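Local coordinates for putative exported protein (Bacteroides fragilis, PDB 4RAA) that is of unknown function but folds as a six-bladed beta-propeller of the YWTD superfamily and is probably exported, at residues Leu30-Cys38 with Phe66-Asn74; Arg126-Cys134 with Leu142-Thr150. All blocks are in the same frame, centred on the assembly; numbering follows the deposited sequence.

Contact 1 of 2, residues Leu30-Cys38 with Phe66-Asn74; sequences LKLQTKDSC and FNKSGAFVN
The turn of the beta hairpin that joins strands 62-67 and 72-79 meets the chain running on from strand 25-31, and Gln33 makes both hydrogen bonds between them. Its backbone N donates to Gly70 O at 2.8 Å, with the donor tilted out of the carbonyl plane. Its side chain runs back beside the hairpin: with CG anti to the backbone N (chi1 -172°) and the chain extended beyond, OE1 arrives in front of Phe72 N, 2.7 Å away. That bond is nearly straight (172° at the hydrogen) and lies in the plane of the amide carbonyl, so Gln33 spans Gly70 to Phe72 and holds the start of strand 72-79. The hairpin end is a type I turn from Asn67 to Gly70, closed by Gly70 N to Asn67 O; Asn67 N also bonds Ala71 O, and with Gly70 at positive phi this fits a G1 bulge. Gly70 CA comes up against Lys31 O. This hairpin belongs to one propeller blade, whereas strand 25-31 pairs with strand 354-360 near the C-terminus, a pairing consistent with closure of the ring. Two phenylalanines carry the apolar part. Leu32 CD2 sits over one face of Phe66, 4.0 Å from the ring centroid, while Gln33 O lies at the edge of that ring in its plane. Phe72 CD1 lies over the opposite face, toward the rim. On Phe72 itself, Cys38 CB stands over the middle of one face, a CH-pi contact, and Cys38 SG approaches the same ring obliquely, 4.2 Å from its centroid. Lys35 CE reaches the edge of the Phe72 ring, the two side chains crossing at about a right angle. Lys35 N also donates to Cys38 SG. Ile55 of strand 52-57 packs against both Leu32 and Phe66.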
loop_
_atom_site.group_PDB
_atom_site.type_symbol
_atom_site.label_atom_id
_atom_site.label_comp_id
_atom_site.label_asym_id
_atom_site.label_seq_id
_atom_site.Cartn_x
_atom_site.Cartn_y
_atom_site.Cartn_z
ATOM N N LEU A 30 29.653 8.294 23.427
ATOM C CA LEU A 30 29.656 8.874 22.086
ATOM C C LEU A 30 28.856 10.160 22.097
ATOM O O LEU A 30 27.721 10.176 22.580
ATOM C CB LEU A 30 29.022 7.915 21.090
ATOM C CG LEU A 30 29.031 8.291 19.605
ATOM C CD1 LEU A 30 30.452 8.508 19.093
ATOM C CD2 LEU A 30 28.323 7.207 18.804
ATOM N N LYS A 31 29.442 11.210 21.532
ATOM C CA LYS A 31 28.820 12.513 21.437
ATOM C C LYS A 31 28.114 12.643 20.078
ATOM O O LYS A 31 28.743 12.449 19.033
ATOM C CB LYS A 31 29.912 13.567 21.577
ATOM C CG LYS A 31 29.379 14.950 21.748
ATOM C CD LYS A 31 30.456 15.970 22.023
ATOM C CE LYS A 31 29.877 17.357 21.831
ATOM N NZ LYS A 31 28.611 17.587 22.589
ATOM N N LEU A 32 26.812 12.930 20.092
ATOM C CA LEU A 32 26.062 13.171 18.854
ATOM C C LEU A 32 26.299 14.614 18.400
ATOM O O LEU A 32 26.265 15.544 19.213
ATOM C CB LEU A 32 24.564 12.941 19.044
ATOM C CG LEU A 32 24.112 11.500 19.282
ATOM C CD1 LEU A 32 22.650 11.469 19.697
ATOM C CD2 LEU A 32 24.328 10.647 18.047
ATOM N N GLN A 33 26.538 14.788 17.099
ATOM C CA GLN A 33 26.778 16.112 16.494
ATOM C C GLN A 33 25.502 16.953 16.613
ATOM O O GLN A 33 24.395 16.423 16.469
ATOM C CB GLN A 33 27.178 15.950 15.020
ATOM C CG GLN A 33 27.635 17.216 14.305
ATOM C CD GLN A 33 27.860 17.022 12.807
ATOM O OE1 GLN A 33 27.554 15.976 12.232
ATOM N NE2 GLN A 33 28.382 18.056 12.162
ATOM N N THR A 34 25.662 18.249 16.869
ATOM C CA THR A 34 24.524 19.148 17.063
ATOM C C THR A 34 24.458 20.288 16.037
ATOM O O THR A 34 25.106 21.320 16.197
ATOM C CB THR A 34 24.524 19.706 18.497
ATOM O OG1 THR A 34 24.677 18.624 19.430
ATOM C CG2 THR A 34 23.218 20.496 18.776
ATOM N N LYS A 35 23.684 20.064 14.976
ATOM C CA LYS A 35 23.396 21.059 13.944
ATOM C C LYS A 35 21.902 21.380 14.003
ATOM O O LYS A 35 21.112 20.595 14.560
ATOM C CB LYS A 35 23.745 20.531 12.546
ATOM C CG LYS A 35 25.234 20.375 12.273
ATOM C CD LYS A 35 25.547 20.186 10.792
ATOM C CE LYS A 35 25.011 18.876 10.242
ATOM N NZ LYS A 35 25.364 18.673 8.808
ATOM N N ASP A 36 21.526 22.527 13.423
ATOM C CA ASP A 36 20.112 22.941 13.307
ATOM C C ASP A 36 19.248 21.907 12.554
ATOM O O ASP A 36 18.068 21.741 12.872
ATOM C CB ASP A 36 19.995 24.317 12.631
ATOM C CG ASP A 36 20.488 25.475 13.525
ATOM O OD1 ASP A 36 21.237 25.248 14.499
ATOM O OD2 ASP A 36 20.116 26.631 13.239
ATOM N N SER A 37 19.850 21.212 11.583
ATOM C CA SER A 37 19.166 20.164 10.822
ATOM C C SER A 37 18.965 18.839 11.588
ATOM O O SER A 37 18.182 18.011 11.130
ATOM C CB SER A 37 19.880 19.892 9.481
ATOM O OG SER A 37 21.241 19.542 9.656
ATOM N N CYS A 38 19.632 18.645 12.735
ATOM C CA CYS A 38 19.544 17.381 13.485
ATOM C C CYS A 38 19.446 17.535 15.003
ATOM O O CYS A 38 20.136 16.842 15.760
ATOM C CB CYS A 38 20.733 16.489 13.108
ATOM S SG CYS A 38 22.336 17.068 13.708
ATOM N N PHE A 66 22.693 8.941 11.849
ATOM C CA PHE A 66 23.969 9.363 12.376
ATOM C C PHE A 66 25.004 8.298 12.025
ATOM O O PHE A 66 24.670 7.158 11.683
ATOM C CB PHE A 66 23.904 9.554 13.886
ATOM C CG PHE A 66 23.218 10.814 14.310
ATOM C CD1 PHE A 66 21.834 10.862 14.444
ATOM C CD2 PHE A 66 23.960 11.962 14.605
ATOM C CE1 PHE A 66 21.200 12.029 14.863
ATOM C CE2 PHE A 66 23.333 13.133 15.029
ATOM C CZ PHE A 66 21.948 13.167 15.154
ATOM N N ASN A 67 26.262 8.697 12.141
ATOM C CA ASN A 67 27.420 7.871 11.844
ATOM C C ASN A 67 27.926 7.234 13.146
ATOM O O ASN A 67 27.597 7.715 14.235
ATOM C CB ASN A 67 28.474 8.809 11.239
ATOM C CG ASN A 67 29.646 8.099 10.615
ATOM O OD1 ASN A 67 29.799 6.872 10.680
ATOM N ND2 ASN A 67 30.500 8.892 9.996
ATOM N N LYS A 68 28.727 6.166 13.028
ATOM C CA LYS A 68 29.385 5.502 14.185
ATOM C C LYS A 68 30.141 6.517 15.045
ATOM O O LYS A 68 30.110 6.439 16.266
ATOM C CB LYS A 68 30.385 4.417 13.732
ATOM C CG LYS A 68 29.776 3.172 13.097
ATOM C CD LYS A 68 29.081 2.262 14.100
ATOM C CE LYS A 68 28.483 1.047 13.399
ATOM N NZ LYS A 68 27.865 0.061 14.328
ATOM N N SER A 69 30.791 7.471 14.382
ATOM C CA SER A 69 31.532 8.551 15.031
ATOM C C SER A 69 30.670 9.677 15.641
ATOM O O SER A 69 31.224 10.573 16.284
ATOM C CB SER A 69 32.490 9.163 14.012
ATOM O OG SER A 69 31.747 9.657 12.913
ATOM N N GLY A 70 29.344 9.639 15.445
ATOM C CA GLY A 70 28.409 10.649 15.960
ATOM C C GLY A 70 28.050 11.776 14.999
ATOM O O GLY A 70 27.306 12.684 15.375
ATOM N N ALA A 71 28.570 11.726 13.769
ATOM C CA ALA A 71 28.303 12.744 12.750
ATOM C C ALA A 71 26.929 12.533 12.158
ATOM O O ALA A 71 26.505 11.395 11.991
ATOM C CB ALA A 71 29.340 12.677 11.637
ATOM N N PHE A 72 26.247 13.626 11.830
ATOM C CA PHE A 72 24.936 13.565 11.209
ATOM C C PHE A 72 25.123 13.282 9.717
ATOM O O PHE A 72 25.904 13.974 9.055
ATOM C CB PHE A 72 24.181 14.879 11.420
ATOM C CG PHE A 72 22.826 14.920 10.757
ATOM C CD1 PHE A 72 21.843 13.986 11.092
ATOM C CD2 PHE A 72 22.516 15.910 9.822
ATOM C CE1 PHE A 72 20.589 14.016 10.490
ATOM C CE2 PHE A 72 21.262 15.948 9.224
ATOM C CZ PHE A 72 20.297 15.000 9.559
ATOM N N VAL A 73 24.408 12.278 9.202
ATOM C CA VAL A 73 24.477 11.880 7.789
ATOM C C VAL A 73 23.324 12.518 7.032
ATOM O O VAL A 73 23.557 13.223 6.057
ATOM C CB VAL A 73 24.420 10.338 7.589
ATOM C CG1 VAL A 73 24.459 9.960 6.098
ATOM C CG2 VAL A 73 25.560 9.659 8.344
ATOM N N ASN A 74 22.090 12.239 7.462
ATOM C CA ASN A 74 20.880 12.740 6.788
ATOM C C ASN A 74 19.601 12.403 7.575
ATOM O O ASN A 74 19.639 11.536 8.453
ATOM C CB ASN A 74 20.765 12.108 5.375
ATOM C CG ASN A 74 19.845 12.878 4.445
ATOM O OD1 ASN A 74 19.439 14.009 4.733
ATOM N ND2 ASN A 74 19.516 12.271 3.311
#

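Contact 2 of 2, residues Arg126-Cys134 with Leu142-Thr150; sequences RLPFSTSCC and LLWNSREYT. With PO4 (phosphate ion), chain B.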
loop_
_atom_site.group_PDB
_atom_site.type_symbol
_atom_site.label_atom_id
_atom_site.label_comp_id
_atom_site.label_asym_id
_atom_site.label_seq_id
_atom_site.Cartn_x
_atom_site.Cartn_y
_atom_site.Cartn_z
ATOM N N ARG A 126 -1.452 2.269 3.915
ATOM C CA ARG A 126 -2.201 2.452 5.159
ATOM C C ARG A 126 -1.935 1.284 6.085
ATOM O O ARG A 126 -1.725 0.154 5.625
ATOM C CB ARG A 126 -3.700 2.537 4.914
ATOM C CG ARG A 126 -4.093 3.749 4.114
ATOM C CD ARG A 126 -5.570 3.747 3.805
ATOM N NE ARG A 126 -5.982 2.605 2.989
ATOM C CZ ARG A 126 -7.229 2.379 2.575
ATOM N NH1 ARG A 126 -8.223 3.221 2.881
ATOM N NH2 ARG A 126 -7.487 1.296 1.832
ATOM N N LEU A 127 -1.954 1.568 7.390
ATOM C CA LEU A 127 -1.820 0.540 8.399
ATOM C C LEU A 127 -3.032 -0.349 8.248
ATOM O O LEU A 127 -4.132 0.163 8.061
ATOM C CB LEU A 127 -1.847 1.101 9.820
ATOM C CG LEU A 127 -0.731 1.990 10.362
ATOM C CD1 LEU A 127 -1.126 2.434 11.761
ATOM C CD2 LEU A 127 0.626 1.290 10.383
ATOM N N PRO A 128 -2.835 -1.673 8.315
ATOM C CA PRO A 128 -3.968 -2.589 8.174
ATOM C C PRO A 128 -4.973 -2.584 9.352
ATOM O O PRO A 128 -6.127 -3.002 9.178
ATOM C CB PRO A 128 -3.280 -3.950 8.050
ATOM C CG PRO A 128 -2.005 -3.792 8.814
ATOM C CD PRO A 128 -1.575 -2.386 8.609
ATOM N N PHE A 129 -4.522 -2.121 10.520
ATOM C CA PHE A 129 -5.311 -2.095 11.761
ATOM C C PHE A 129 -4.600 -1.221 12.805
ATOM O O PHE A 129 -3.524 -0.694 12.521
ATOM C CB PHE A 129 -5.510 -3.543 12.276
ATOM C CG PHE A 129 -4.297 -4.431 12.106
ATOM C CD1 PHE A 129 -3.162 -4.265 12.906
ATOM C CD2 PHE A 129 -4.294 -5.451 11.149
ATOM C CE1 PHE A 129 -2.043 -5.076 12.748
ATOM C CE2 PHE A 129 -3.179 -6.282 10.991
ATOM C CZ PHE A 129 -2.046 -6.082 11.789
ATOM N N SER A 130 -5.181 -1.071 13.996
ATOM C CA SER A 130 -4.546 -0.278 15.068
ATOM C C SER A 130 -3.297 -1.009 15.592
ATOM O O SER A 130 -3.400 -2.101 16.161
ATOM C CB SER A 130 -5.512 -0.001 16.211
ATOM O OG SER A 130 -4.892 0.783 17.221
ATOM N N THR A 131 -2.134 -0.402 15.369
ATOM C CA THR A 131 -0.835 -0.981 15.733
ATOM C C THR A 131 0.238 0.118 15.827
ATOM O O THR A 131 0.090 1.171 15.211
ATOM C CB THR A 131 -0.419 -2.060 14.706
ATOM O OG1 THR A 131 0.810 -2.658 15.100
ATOM C CG2 THR A 131 -0.257 -1.485 13.290
ATOM N N SER A 132 1.286 -0.124 16.618
ATOM C CA SER A 132 2.403 0.841 16.816
ATOM C C SER A 132 3.807 0.351 16.428
ATOM O O SER A 132 4.691 1.159 16.163
ATOM C CB SER A 132 2.456 1.283 18.289
ATOM O OG SER A 132 2.829 0.221 19.156
ATOM N N CYS A 133 3.997 -0.955 16.351
ATOM C CA CYS A 133 5.322 -1.527 16.198
ATOM C C CYS A 133 5.264 -2.833 15.395
ATOM O O CYS A 133 4.309 -3.598 15.555
ATOM C CB CYS A 133 5.855 -1.675 17.629
ATOM S SG CYS A 133 6.736 -3.167 18.036
ATOM N N CYS A 134 6.271 -3.047 14.529
ATOM C CA CYS A 134 6.358 -4.209 13.626
ATOM C C CYS A 134 7.797 -4.680 13.372
ATOM O O CYS A 134 8.732 -3.898 13.498
ATOM C CB CYS A 134 5.703 -3.854 12.276
ATOM S SG CYS A 134 5.790 -5.090 10.943
ATOM N N LEU A 142 5.479 -10.642 8.537
ATOM C CA LEU A 142 5.589 -9.494 9.430
ATOM C C LEU A 142 4.882 -9.751 10.753
ATOM O O LEU A 142 3.762 -10.256 10.749
ATOM C CB LEU A 142 4.959 -8.282 8.728
ATOM C CG LEU A 142 5.445 -8.011 7.289
ATOM C CD1 LEU A 142 4.556 -6.983 6.603
ATOM C CD2 LEU A 142 6.913 -7.596 7.262
ATOM N N LEU A 143 5.547 -9.427 11.871
ATOM C CA LEU A 143 4.949 -9.520 13.214
ATOM C C LEU A 143 4.597 -8.106 13.632
ATOM O O LEU A 143 5.478 -7.255 13.672
ATOM C CB LEU A 143 5.909 -10.125 14.243
ATOM C CG LEU A 143 5.406 -10.252 15.697
ATOM C CD1 LEU A 143 4.194 -11.172 15.795
ATOM C CD2 LEU A 143 6.511 -10.750 16.617
ATOM N N TRP A 144 3.315 -7.875 13.920
ATOM C CA TRP A 144 2.785 -6.589 14.393
ATOM C C TRP A 144 2.151 -6.804 15.767
ATOM O O TRP A 144 1.719 -7.926 16.077
ATOM C CB TRP A 144 1.645 -6.098 13.501
ATOM C CG TRP A 144 1.893 -5.982 12.055
ATOM C CD1 TRP A 144 1.920 -7.000 11.137
ATOM C CD2 TRP A 144 2.022 -4.773 11.318
ATOM N NE1 TRP A 144 2.110 -6.494 9.877
ATOM C CE2 TRP A 144 2.173 -5.130 9.956
ATOM C CE3 TRP A 144 2.043 -3.416 11.676
ATOM C CZ2 TRP A 144 2.346 -4.181 8.950
ATOM C CZ3 TRP A 144 2.219 -2.464 10.679
ATOM C CH2 TRP A 144 2.366 -2.856 9.318
ATOM N N ASN A 145 2.066 -5.733 16.561
ATOM C CA ASN A 145 1.360 -5.781 17.839
ATOM C C ASN A 145 -0.072 -5.319 17.569
ATOM O O ASN A 145 -0.304 -4.592 16.604
ATOM C CB ASN A 145 2.069 -4.957 18.941
ATOM C CG ASN A 145 1.860 -3.441 18.817
ATOM O OD1 ASN A 145 2.036 -2.849 17.751
ATOM N ND2 ASN A 145 1.523 -2.808 19.925
ATOM N N SER A 146 -1.018 -5.758 18.404
ATOM C CA SER A 146 -2.445 -5.388 18.297
ATOM C C SER A 146 -2.862 -4.378 19.374
ATOM O O SER A 146 -3.000 -4.754 20.535
ATOM C CB SER A 146 -3.333 -6.640 18.406
ATOM O OG SER A 146 -4.702 -6.305 18.630
ATOM N N ARG A 147 -3.092 -3.123 18.978
ATOM C CA ARG A 147 -3.570 -2.062 19.892
ATOM C C ARG A 147 -5.104 -1.865 19.789
ATOM O O ARG A 147 -5.588 -0.726 19.727
ATOM C CB ARG A 147 -2.822 -0.737 19.644
ATOM C CG ARG A 147 -1.326 -0.823 19.885
ATOM C CD ARG A 147 -0.662 0.534 20.106
ATOM N NE ARG A 147 -1.007 1.150 21.405
ATOM C CZ ARG A 147 -1.937 2.091 21.635
ATOM N NH1 ARG A 147 -2.686 2.603 20.648
ATOM N NH2 ARG A 147 -2.122 2.542 22.886
ATOM N N GLU A 148 -5.857 -2.973 19.791
ATOM C CA GLU A 148 -7.322 -2.952 19.720
ATOM C C GLU A 148 -7.948 -3.600 20.959
ATOM O O GLU A 148 -7.386 -4.533 21.537
ATOM C CB GLU A 148 -7.840 -3.639 18.447
ATOM C CG GLU A 148 -7.487 -2.901 17.160
ATOM C CD GLU A 148 -8.280 -3.324 15.923
ATOM O OE1 GLU A 148 -9.216 -4.154 16.018
ATOM O OE2 GLU A 148 -7.971 -2.791 14.832
ATOM N N TYR A 149 -9.124 -3.088 21.331
ATOM C CA TYR A 149 -9.915 -3.540 22.507
ATOM C C TYR A 149 -11.449 -3.595 22.259
ATOM O O TYR A 149 -12.221 -3.829 23.196
ATOM C CB TYR A 149 -9.598 -2.616 23.701
ATOM C CG TYR A 149 -9.704 -1.147 23.371
ATOM C CD1 TYR A 149 -8.610 -0.459 22.818
ATOM C CD2 TYR A 149 -10.897 -0.439 23.574
ATOM C CE1 TYR A 149 -8.696 0.895 22.486
ATOM C CE2 TYR A 149 -10.993 0.920 23.252
ATOM C CZ TYR A 149 -9.889 1.584 22.711
ATOM O OH TYR A 149 -9.963 2.918 22.390
ATOM N N THR A 150 -11.861 -3.490 20.991
ATOM C CA THR A 150 -13.260 -3.376 20.564
ATOM C C THR A 150 -13.859 -4.769 20.226
ATOM O O THR A 150 -13.415 -5.780 20.783
ATOM C CB THR A 150 -13.309 -2.377 19.375
ATOM O OG1 THR A 150 -12.586 -2.926 18.263
ATOM C CG2 THR A 150 -12.681 -1.024 19.769
HETATM P P PO4 B . -3.205 -0.784 1.672
HETATM O O1 PO4 B . -3.220 -0.636 3.176
HETATM O O2 PO4 B . -4.509 -0.283 1.083
HETATM O O3 PO4 B . -2.068 0.012 1.077
HETATM O O4 PO4 B . -2.992 -2.245 1.351
#
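Trp144 packs its indole between Phe129 on one face and Cys134 on the other. Its CB lies at the edge of the Phe129 ring, 3.9 Å from Phe129 CE1. Phe129 CZ then stands over CG, so the phenyl edge points at the five-membered ring, a T-shaped pair with the planes at 75°. Across the indole, Cys134 SG sits over the same five-membered ring, 3.9 Å from its centroid, and Cys134 CB covers the six-membered ring; SG is carried there by a chi1 of 176°. Further out, CE3 meets Thr131 CG2 at 3.4 Å, CZ3 meets Leu127 CD2, and CH2 lies under Pro128 CD, which shares the face with Phe129. NE1 is satisfied by Thr162 OG1. Next along, Asn145 OD1 accepts Ser132 N at 3.0 Å, in the carbonyl plane on a lone pair, and Cys133 N at 3.1 Å from above that plane. Two backbone amides thus fix the rotation of this carboxamide, while Thr131 OG1 lies close to both OD1 and O of Asn145. Asn145 N bonds Cys133 O beside the Cys134-Trp144 bridge, and further along, where both chains are loop, Arg147 N bonds Ser130 O and Ser130 OG returns a bond to Arg147 O. At the start of 126-134, Arg126 NH1 forms a salt bridge with Asp167 of the second subunit and NH2 a weak bond to a phosphate ion, probably from the crystallisation liquor, which also bonds Arg125 of this chain and Arg125 and Arg126 N of the second subunit. Within the propeller, residues 126-134 link strand 121-126 of one blade to strand 134-136 of the next; Cys134 and Trp144 face each other as an antiparallel non-hydrogen-bonded pair, with strand 157-162 following strand 142-145 and Ile104 of strand 100-105 packing on both side chains.

Both contacts join chain that enters or leaves a blade to strands of the propeller, about 32 Å apart between centres, and share no residue or strand. Contact 1 is the more superficial: its outer side chains are exposed, and two bonds to a hairpin turn accompany an apolar patch of phenylalanine, leucine and cysteine. Contact 2 is mostly buried; many of its bonds gather round one asparagine, with others between Ser130 and Arg147, next to an indole covered on both faces. Each sets a cysteine against an aromatic ring, but the sulfur comes obliquely in contact 1, where CB takes the face, and over the face in contact 2. Contact 2 alone reaches the second subunit.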